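Local coordinates for protein diffuse adherence adhesin (Escherichia coli, PDB 4MEE) that mediates bacterial attachment to mammalian cells, autoaggregation and biofilm formation, here represented by its C-terminal outer-membrane transport unit, at residues 229-243 with 259-273. Numbering follows the deposited sequence.
Sequences LGDFTLGIMGGYANA and TLDGYSVGVYGTWYQ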
ATOM      1  N   LEU A 229      -0.504  28.667 -12.215  1.00 46.79           N
ATOM      2  CA  LEU A 229       0.337  27.532 -11.804  1.00 46.59           C
ATOM      3  C   LEU A 229       0.070  26.094 -12.253  1.00 47.00           C
ATOM      4  O   LEU A 229       0.963  25.281 -12.117  1.00 46.85           O
ATOM      5  CB  LEU A 229       0.464  27.503 -10.301  1.00 45.91           C
ATOM      6  CG  LEU A 229      -0.897  27.524  -9.630  1.00 46.08           C
ATOM      7  CD1 LEU A 229      -0.973  26.386  -8.635  1.00 46.57           C
ATOM      8  CD2 LEU A 229      -1.133  28.864  -8.965  1.00 46.08           C
ATOM      9  N   GLY A 230      -1.118  25.728 -12.710  1.00 48.11           N
ATOM     10  CA  GLY A 230      -1.259  24.342 -13.142  1.00 49.51           C
ATOM     11  C   GLY A 230      -2.647  23.742 -13.200  1.00 50.83           C
ATOM     12  O   GLY A 230      -3.637  24.448 -13.199  1.00 49.56           O
ATOM     13  N   ASP A 231      -2.720  22.419 -13.257  1.00 51.59           N
ATOM     14  CA  ASP A 231      -4.004  21.737 -13.262  1.00 52.94           C
ATOM     15  C   ASP A 231      -4.162  20.990 -11.987  1.00 52.01           C
ATOM     16  O   ASP A 231      -3.356  20.135 -11.686  1.00 51.38           O
ATOM     17  CB  ASP A 231      -4.050  20.696 -14.347  1.00 53.92           C
ATOM     18  CG  ASP A 231      -3.459  21.180 -15.602  1.00 56.08           C
ATOM     19  OD1 ASP A 231      -2.703  22.161 -15.547  1.00 56.89           O
ATOM     20  OD2 ASP A 231      -3.748  20.593 -16.656  1.00 56.54           O
ATOM     21  N   PHE A 232      -5.235  21.258 -11.265  1.00 51.30           N
ATOM     22  CA  PHE A 232      -5.475  20.585 -10.014  1.00 51.01           C
ATOM     23  C   PHE A 232      -6.670  19.665 -10.087  1.00 49.55           C
ATOM     24  O   PHE A 232      -7.588  19.906 -10.853  1.00 48.71           O
ATOM     25  CB  PHE A 232      -5.757  21.613  -8.948  1.00 51.68           C
ATOM     26  CG  PHE A 232      -4.636  22.536  -8.707  1.00 52.46           C
ATOM     27  CD1 PHE A 232      -4.413  23.600  -9.542  1.00 52.89           C
ATOM     28  CD2 PHE A 232      -3.815  22.348  -7.624  1.00 52.54           C
ATOM     29  CE1 PHE A 232      -3.379  24.462  -9.300  1.00 53.26           C
ATOM     30  CE2 PHE A 232      -2.780  23.206  -7.377  1.00 52.50           C
ATOM     31  CZ  PHE A 232      -2.561  24.264  -8.214  1.00 53.14           C
ATOM     32  N   THR A 233      -6.660  18.621  -9.268  1.00 49.14           N
ATOM     33  CA  THR A 233      -7.819  17.780  -9.103  1.00 48.86           C
ATOM     34  C   THR A 233      -8.069  17.506  -7.647  1.00 48.49           C
ATOM     35  O   THR A 233      -7.143  17.294  -6.900  1.00 47.49           O
ATOM     36  CB  THR A 233      -7.588  16.421  -9.720  1.00 48.46           C
ATOM     37  OG1 THR A 233      -7.894  16.481 -11.113  1.00 48.69           O
ATOM     38  CG2 THR A 233      -8.488  15.444  -9.068  1.00 48.22           C
ATOM     39  N   LEU A 234      -9.326  17.503  -7.236  1.00 49.26           N
ATOM     40  CA  LEU A 234      -9.671  17.146  -5.866  1.00 49.73           C
ATOM     41  C   LEU A 234     -10.770  16.124  -5.895  1.00 48.01           C
ATOM     42  O   LEU A 234     -11.753  16.314  -6.568  1.00 47.74           O
ATOM     43  CB  LEU A 234     -10.139  18.366  -5.118  1.00 51.43           C
ATOM     44  CG  LEU A 234      -8.924  19.125  -4.617  1.00 53.82           C
ATOM     45  CD1 LEU A 234      -8.895  20.510  -5.231  1.00 54.44           C
ATOM     46  CD2 LEU A 234      -8.896  19.166  -3.099  1.00 53.40           C
ATOM     47  N   GLY A 235     -10.609  15.029  -5.173  1.00 46.72           N
ATOM     48  CA  GLY A 235     -11.553  13.940  -5.288  1.00 45.66           C
ATOM     49  C   GLY A 235     -11.765  13.287  -3.959  1.00 44.96           C
ATOM     50  O   GLY A 235     -11.258  13.762  -2.962  1.00 45.08           O
ATOM     51  N   ILE A 236     -12.532  12.210  -3.939  1.00 43.65           N
ATOM     52  CA  ILE A 236     -12.705  11.477  -2.709  1.00 43.32           C
ATOM     53  C   ILE A 236     -12.652   9.982  -2.932  1.00 43.50           C
ATOM     54  O   ILE A 236     -13.024   9.493  -3.986  1.00 43.04           O
ATOM     55  CB  ILE A 236     -13.990  11.874  -1.998  1.00 43.28           C
ATOM     56  CG1 ILE A 236     -15.195  11.224  -2.630  1.00 43.13           C
ATOM     57  CG2 ILE A 236     -14.246  13.348  -2.170  1.00 43.28           C
ATOM     58  CD1 ILE A 236     -16.353  12.162  -2.532  1.00 42.99           C
ATOM     59  N   MET A 237     -12.185   9.260  -1.921  1.00 42.88           N
ATOM     60  CA  MET A 237     -11.947   7.832  -2.029  1.00 43.25           C
ATOM     61  C   MET A 237     -12.471   7.100  -0.828  1.00 42.50           C
ATOM     62  O   MET A 237     -12.602   7.685   0.217  1.00 43.21           O
ATOM     63  CB  MET A 237     -10.471   7.591  -2.072  1.00 43.25           C
ATOM     64  CG  MET A 237      -9.704   8.557  -1.231  1.00 44.97           C
ATOM     65  SD  MET A 237      -8.051   7.884  -1.254  1.00 47.01           S
ATOM     66  CE  MET A 237      -7.160   9.341  -0.776  1.00 46.69           C
ATOM     67  N   GLY A 238     -12.729   5.809  -0.975  1.00 41.41           N
ATOM     68  CA  GLY A 238     -13.182   4.988   0.141  1.00 39.48           C
ATOM     69  C   GLY A 238     -12.849   3.553  -0.180  1.00 37.70           C
ATOM     70  O   GLY A 238     -12.609   3.252  -1.324  1.00 37.98           O
ATOM     71  N   GLY A 239     -12.815   2.661   0.803  1.00 35.93           N
ATOM     72  CA  GLY A 239     -12.473   1.271   0.503  1.00 34.35           C
ATOM     73  C   GLY A 239     -12.885   0.292   1.575  1.00 33.54           C
ATOM     74  O   GLY A 239     -13.261   0.693   2.649  1.00 33.42           O
ATOM     75  N   TYR A 240     -12.840  -0.993   1.266  1.00 33.28           N
ATOM     76  CA  TYR A 240     -13.097  -2.020   2.244  1.00 33.74           C
ATOM     77  C   TYR A 240     -12.065  -3.081   1.996  1.00 34.32           C
ATOM     78  O   TYR A 240     -11.840  -3.433   0.865  1.00 35.40           O
ATOM     79  CB  TYR A 240     -14.469  -2.632   2.031  1.00 33.52           C
ATOM     80  CG  TYR A 240     -14.578  -3.993   2.617  1.00 34.47           C
ATOM     81  CD1 TYR A 240     -14.652  -4.159   3.974  1.00 34.43           C
ATOM     82  CD2 TYR A 240     -14.582  -5.106   1.821  1.00 34.17           C
ATOM     83  CE1 TYR A 240     -14.731  -5.388   4.522  1.00 34.60           C
ATOM     84  CE2 TYR A 240     -14.659  -6.341   2.360  1.00 34.65           C
ATOM     85  CZ  TYR A 240     -14.737  -6.464   3.714  1.00 34.66           C
ATOM     86  OH  TYR A 240     -14.821  -7.684   4.276  1.00 34.77           O
ATOM     87  N   ALA A 241     -11.451  -3.613   3.034  1.00 34.70           N
ATOM     88  CA  ALA A 241     -10.416  -4.603   2.817  1.00 35.05           C
ATOM     89  C   ALA A 241     -10.486  -5.672   3.840  1.00 35.52           C
ATOM     90  O   ALA A 241     -11.044  -5.467   4.873  1.00 35.58           O
ATOM     91  CB  ALA A 241      -9.088  -3.947   2.924  1.00 35.01           C
ATOM     92  N   ASN A 242      -9.870  -6.809   3.579  1.00 36.46           N
ATOM     93  CA  ASN A 242      -9.893  -7.859   4.565  1.00 37.59           C
ATOM     94  C   ASN A 242      -8.705  -8.812   4.479  1.00 36.46           C
ATOM     95  O   ASN A 242      -8.271  -9.138   3.405  1.00 36.42           O
ATOM     96  CB  ASN A 242     -11.180  -8.629   4.423  1.00 38.59           C
ATOM     97  CG  ASN A 242     -10.943 -10.090   4.457  1.00 40.01           C
ATOM     98  OD1 ASN A 242     -10.035 -10.578   3.798  1.00 40.44           O
ATOM     99  ND2 ASN A 242     -11.717 -10.799   5.253  1.00 40.61           N
ATOM    100  N   ALA A 243      -8.201  -9.306   5.601  1.00 35.79           N
ATOM    101  CA  ALA A 243      -7.043 -10.181   5.535  1.00 35.12           C
ATOM    102  C   ALA A 243      -7.070 -11.301   6.536  1.00 34.90           C
ATOM    103  O   ALA A 243      -7.696 -11.197   7.551  1.00 34.60           O
ATOM    104  CB  ALA A 243      -5.811  -9.374   5.752  1.00 35.28           C
ATOM    105  N   THR A 259      -7.138 -12.389  11.884  1.00 34.77           N
ATOM    106  CA  THR A 259      -7.961 -11.904  10.796  1.00 34.17           C
ATOM    107  C   THR A 259      -8.284 -10.451  10.966  1.00 33.85           C
ATOM    108  O   THR A 259      -8.267  -9.944  12.065  1.00 33.36           O
ATOM    109  CB  THR A 259      -9.281 -12.628  10.790  1.00 34.07           C
ATOM    110  OG1 THR A 259     -10.185 -11.927  11.646  1.00 34.59           O
ATOM    111  CG2 THR A 259      -9.077 -13.980  11.330  1.00 34.49           C
ATOM    112  N   LEU A 260      -8.608  -9.768   9.877  1.00 33.52           N
ATOM    113  CA  LEU A 260      -8.789  -8.329   9.962  1.00 33.81           C
ATOM    114  C   LEU A 260      -9.749  -7.807   8.896  1.00 34.74           C
ATOM    115  O   LEU A 260      -9.631  -8.183   7.754  1.00 35.00           O
ATOM    116  CB  LEU A 260      -7.427  -7.709   9.808  1.00 32.71           C
ATOM    117  CG  LEU A 260      -7.184  -6.229   9.795  1.00 31.51           C
ATOM    118  CD1 LEU A 260      -7.204  -5.688  11.198  1.00 31.57           C
ATOM    119  CD2 LEU A 260      -5.811  -6.106   9.219  1.00 30.56           C
ATOM    120  N   ASP A 261     -10.699  -6.958   9.272  1.00 36.17           N
ATOM    121  CA  ASP A 261     -11.651  -6.378   8.341  1.00 37.37           C
ATOM    122  C   ASP A 261     -11.611  -4.921   8.579  1.00 36.61           C
ATOM    123  O   ASP A 261     -11.663  -4.514   9.706  1.00 36.15           O
ATOM    124  CB  ASP A 261     -13.039  -6.804   8.708  1.00 38.58           C
ATOM    125  CG  ASP A 261     -13.460  -8.014   7.972  1.00 41.45           C
ATOM    126  OD1 ASP A 261     -13.810  -7.876   6.790  1.00 41.90           O
ATOM    127  OD2 ASP A 261     -13.431  -9.106   8.567  1.00 42.81           O
ATOM    128  N   GLY A 262     -11.548  -4.116   7.538  1.00 36.39           N
ATOM    129  CA  GLY A 262     -11.353  -2.694   7.744  1.00 36.69           C
ATOM    130  C   GLY A 262     -12.120  -1.862   6.761  1.00 36.93           C
ATOM    131  O   GLY A 262     -12.677  -2.401   5.832  1.00 36.99           O
ATOM    132  N   TYR A 263     -12.151  -0.552   6.987  1.00 37.16           N
ATOM    133  CA  TYR A 263     -12.823   0.392   6.101  1.00 37.10           C
ATOM    134  C   TYR A 263     -12.026   1.677   6.024  1.00 36.81           C
ATOM    135  O   TYR A 263     -11.317   1.995   6.950  1.00 36.66           O
ATOM    136  CB  TYR A 263     -14.218   0.706   6.629  1.00 37.50           C
ATOM    137  CG  TYR A 263     -15.166  -0.439   6.539  1.00 38.10           C
ATOM    138  CD1 TYR A 263     -16.007  -0.565   5.463  1.00 37.92           C
ATOM    139  CD2 TYR A 263     -15.222  -1.387   7.533  1.00 38.28           C
ATOM    140  CE1 TYR A 263     -16.867  -1.607   5.372  1.00 39.55           C
ATOM    141  CE2 TYR A 263     -16.072  -2.437   7.448  1.00 39.53           C
ATOM    142  CZ  TYR A 263     -16.893  -2.529   6.366  1.00 39.95           C
ATOM    143  OH  TYR A 263     -17.749  -3.569   6.280  1.00 41.55           O
ATOM    144  N   SER A 264     -12.133   2.418   4.926  1.00 36.94           N
ATOM    145  CA  SER A 264     -11.415   3.687   4.825  1.00 36.32           C
ATOM    146  C   SER A 264     -12.217   4.762   4.117  1.00 35.85           C
ATOM    147  O   SER A 264     -13.129   4.463   3.376  1.00 35.85           O
ATOM    148  CB  SER A 264     -10.081   3.494   4.118  1.00 36.59           C
ATOM    149  OG  SER A 264     -10.202   3.730   2.733  1.00 37.12           O
ATOM    150  N   VAL A 265     -11.891   6.017   4.366  1.00 35.57           N
ATOM    151  CA  VAL A 265     -12.535   7.068   3.645  1.00 35.89           C
ATOM    152  C   VAL A 265     -11.656   8.274   3.698  1.00 35.98           C
ATOM    153  O   VAL A 265     -11.023   8.527   4.697  1.00 35.73           O
ATOM    154  CB  VAL A 265     -13.802   7.481   4.338  1.00 35.39           C
ATOM    155  CG1 VAL A 265     -13.436   8.534   5.343  1.00 35.82           C
ATOM    156  CG2 VAL A 265     -14.753   8.056   3.327  1.00 34.90           C
ATOM    157  N   GLY A 266     -11.636   9.053   2.641  1.00 37.00           N
ATOM    158  CA  GLY A 266     -10.755  10.192   2.652  1.00 38.22           C
ATOM    159  C   GLY A 266     -10.811  10.959   1.368  1.00 39.71           C
ATOM    160  O   GLY A 266     -11.670  10.713   0.540  1.00 39.30           O
ATOM    161  N   VAL A 267      -9.885  11.890   1.218  1.00 40.80           N
ATOM    162  CA  VAL A 267      -9.829  12.751   0.071  1.00 41.20           C
ATOM    163  C   VAL A 267      -8.420  12.784  -0.448  1.00 41.85           C
ATOM    164  O   VAL A 267      -7.478  12.645   0.320  1.00 41.85           O
ATOM    165  CB  VAL A 267     -10.145  14.164   0.503  1.00 40.64           C
ATOM    166  CG1 VAL A 267     -11.491  14.175   1.175  1.00 39.70           C
ATOM    167  CG2 VAL A 267      -9.083  14.629   1.474  1.00 40.05           C
ATOM    168  N   TYR A 268      -8.269  12.986  -1.751  1.00 42.59           N
ATOM    169  CA  TYR A 268      -6.950  13.056  -2.367  1.00 42.78           C
ATOM    170  C   TYR A 268      -6.784  14.273  -3.252  1.00 42.66           C
ATOM    171  O   TYR A 268      -7.753  14.914  -3.604  1.00 42.07           O
ATOM    172  CB  TYR A 268      -6.679  11.801  -3.169  1.00 43.42           C
ATOM    173  CG  TYR A 268      -7.631  11.559  -4.276  1.00 44.88           C
ATOM    174  CD1 TYR A 268      -7.558  12.285  -5.444  1.00 45.89           C
ATOM    175  CD2 TYR A 268      -8.588  10.581  -4.169  1.00 45.67           C
ATOM    176  CE1 TYR A 268      -8.427  12.050  -6.477  1.00 47.23           C
ATOM    177  CE2 TYR A 268      -9.454  10.337  -5.193  1.00 47.39           C
ATOM    178  CZ  TYR A 268      -9.374  11.074  -6.341  1.00 47.94           C
ATOM    179  OH  TYR A 268     -10.247  10.821  -7.356  1.00 47.80           O
ATOM    180  N   GLY A 269      -5.543  14.581  -3.610  1.00 42.79           N
ATOM    181  CA  GLY A 269      -5.248  15.749  -4.427  1.00 42.52           C
ATOM    182  C   GLY A 269      -4.197  15.458  -5.477  1.00 43.01           C
ATOM    183  O   GLY A 269      -3.342  14.610  -5.280  1.00 42.83           O
ATOM    184  N   THR A 270      -4.262  16.164  -6.598  1.00 43.55           N
ATOM    185  CA  THR A 270      -3.334  15.963  -7.680  1.00 44.45           C
ATOM    186  C   THR A 270      -2.904  17.274  -8.299  1.00 44.77           C
ATOM    187  O   THR A 270      -3.698  18.184  -8.379  1.00 44.58           O
ATOM    188  CB  THR A 270      -4.044  15.228  -8.786  1.00 44.38           C
ATOM    189  OG1 THR A 270      -3.722  13.841  -8.695  1.00 44.80           O
ATOM    190  CG2 THR A 270      -3.585  15.763 -10.078  1.00 44.20           C
ATOM    191  N   TRP A 271      -1.662  17.376  -8.761  1.00 45.03           N
ATOM    192  CA  TRP A 271      -1.210  18.604  -9.408  1.00 46.11           C
ATOM    193  C   TRP A 271      -0.262  18.330 -10.538  1.00 46.88           C
ATOM    194  O   TRP A 271       0.643  17.556 -10.357  1.00 46.28           O
ATOM    195  CB  TRP A 271      -0.423  19.432  -8.422  1.00 46.85           C
ATOM    196  CG  TRP A 271       0.152  20.638  -9.013  1.00 47.82           C
ATOM    197  CD1 TRP A 271      -0.528  21.731  -9.407  1.00 48.08           C
ATOM    198  CD2 TRP A 271       1.528  20.915  -9.248  1.00 48.92           C
ATOM    199  NE1 TRP A 271       0.326  22.676  -9.881  1.00 48.39           N
ATOM    200  CE2 TRP A 271       1.600  22.199  -9.793  1.00 48.51           C
ATOM    201  CE3 TRP A 271       2.704  20.208  -9.048  1.00 49.13           C
ATOM    202  CZ2 TRP A 271       2.786  22.785 -10.145  1.00 49.13           C
ATOM    203  CZ3 TRP A 271       3.883  20.789  -9.402  1.00 49.53           C
ATOM    204  CH2 TRP A 271       3.919  22.068  -9.943  1.00 49.31           C
ATOM    205  N   TYR A 272      -0.442  18.979 -11.682  1.00 48.03           N
ATOM    206  CA  TYR A 272       0.517  18.909 -12.777  1.00 48.77           C
ATOM    207  C   TYR A 272       0.807  20.304 -13.252  1.00 49.26           C
ATOM    208  O   TYR A 272      -0.112  21.051 -13.501  1.00 49.02           O
ATOM    209  CB  TYR A 272      -0.077  18.132 -13.926  1.00 49.28           C
ATOM    210  CG  TYR A 272      -0.174  16.696 -13.636  1.00 50.52           C
ATOM    211  CD1 TYR A 272      -1.144  16.222 -12.805  1.00 51.39           C
ATOM    212  CD2 TYR A 272       0.710  15.814 -14.185  1.00 51.67           C
ATOM    213  CE1 TYR A 272      -1.234  14.902 -12.521  1.00 52.94           C
ATOM    214  CE2 TYR A 272       0.626  14.484 -13.917  1.00 52.99           C
ATOM    215  CZ  TYR A 272      -0.352  14.040 -13.081  1.00 53.53           C
ATOM    216  OH  TYR A 272      -0.448  12.718 -12.802  1.00 54.39           O
ATOM    217  N   GLN A 273       2.073  20.684 -13.338  1.00 49.18           N
ATOM    218  CA  GLN A 273       2.389  22.017 -13.838  1.00 49.62           C
ATOM    219  C   GLN A 273       2.172  22.220 -15.323  1.00 49.41           C
ATOM    220  O   GLN A 273       1.656  23.250 -15.723  1.00 50.06           O
ATOM    221  CB  GLN A 273       3.787  22.452 -13.451  1.00 49.54           C
ATOM    222  CG  GLN A 273       4.887  21.717 -14.148  1.00 49.37           C
ATOM    223  CD  GLN A 273       6.178  22.459 -14.008  1.00 49.21           C
ATOM    224  OE1 GLN A 273       7.236  21.927 -14.300  1.00 48.99           O
ATOM    225  NE2 GLN A 273       6.101  23.705 -13.558  1.00 49.30           N
TER
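D231 pairs with Y272 and A243 with L260 at the two ends of an unbroken antiparallel ladder, in which hydrogen-bonded and non-hydrogen-bonded pairs take turns over the whole length. D231 N gives Y272 O a nearly straight hydrogen bond (3.0 Å) in the carbonyl plane; near the middle, M237 N comes to G266 O from above the G266 carbonyl plane. Several CA atoms between these bonds make CA-H...O contacts, for example N242 CA to L260 O.

On the face bearing D231, T233, M237, Y268 and Y272, Y268 and M237 carry the contact, and T233 CB lies 3.9 Å from T270 CB. The Y268 ring is laid back over glycine: G235 CA makes a CH-pi contact 4.0 Å from the ring centroid. CG of Y268 sits between the backbone N and the carbonyl carbon (chi1 61°), which swings the ring across to the neighbouring strand. M237 comes to its edge in a Met-aromatic contact, with SD 5.3 Å from the Y268 centroid, while CE packs 3.5 Å from Y268 CB. Y268 OH is hydrogen-bonded to the indole NE1 of W189.

The two strands form one hairpin of the autotransporter beta-barrel. The face just described looks into the barrel, where L159 of helix 149-162 touches A243 and L260; the other face is the outer wall, with I236, V265 and V267 on the surface, consistent with lipid contact.

Two aromatic pairs lie on that outer face. W271 CD1 sits over one face of F232, offset toward its rim, and the five-membered ring of W271 and the F232 ring are inclined at 47°; W271 NE1 gives a weak hydrogen bond to L229 O. Farther along, Y240 CD1 lies over the Y263 ring, 3.7 Å from Y263 CE1. Y240 OH donates to the carboxylate atom D261 OD1 at 2.7 Å, nearly along the C-O axis.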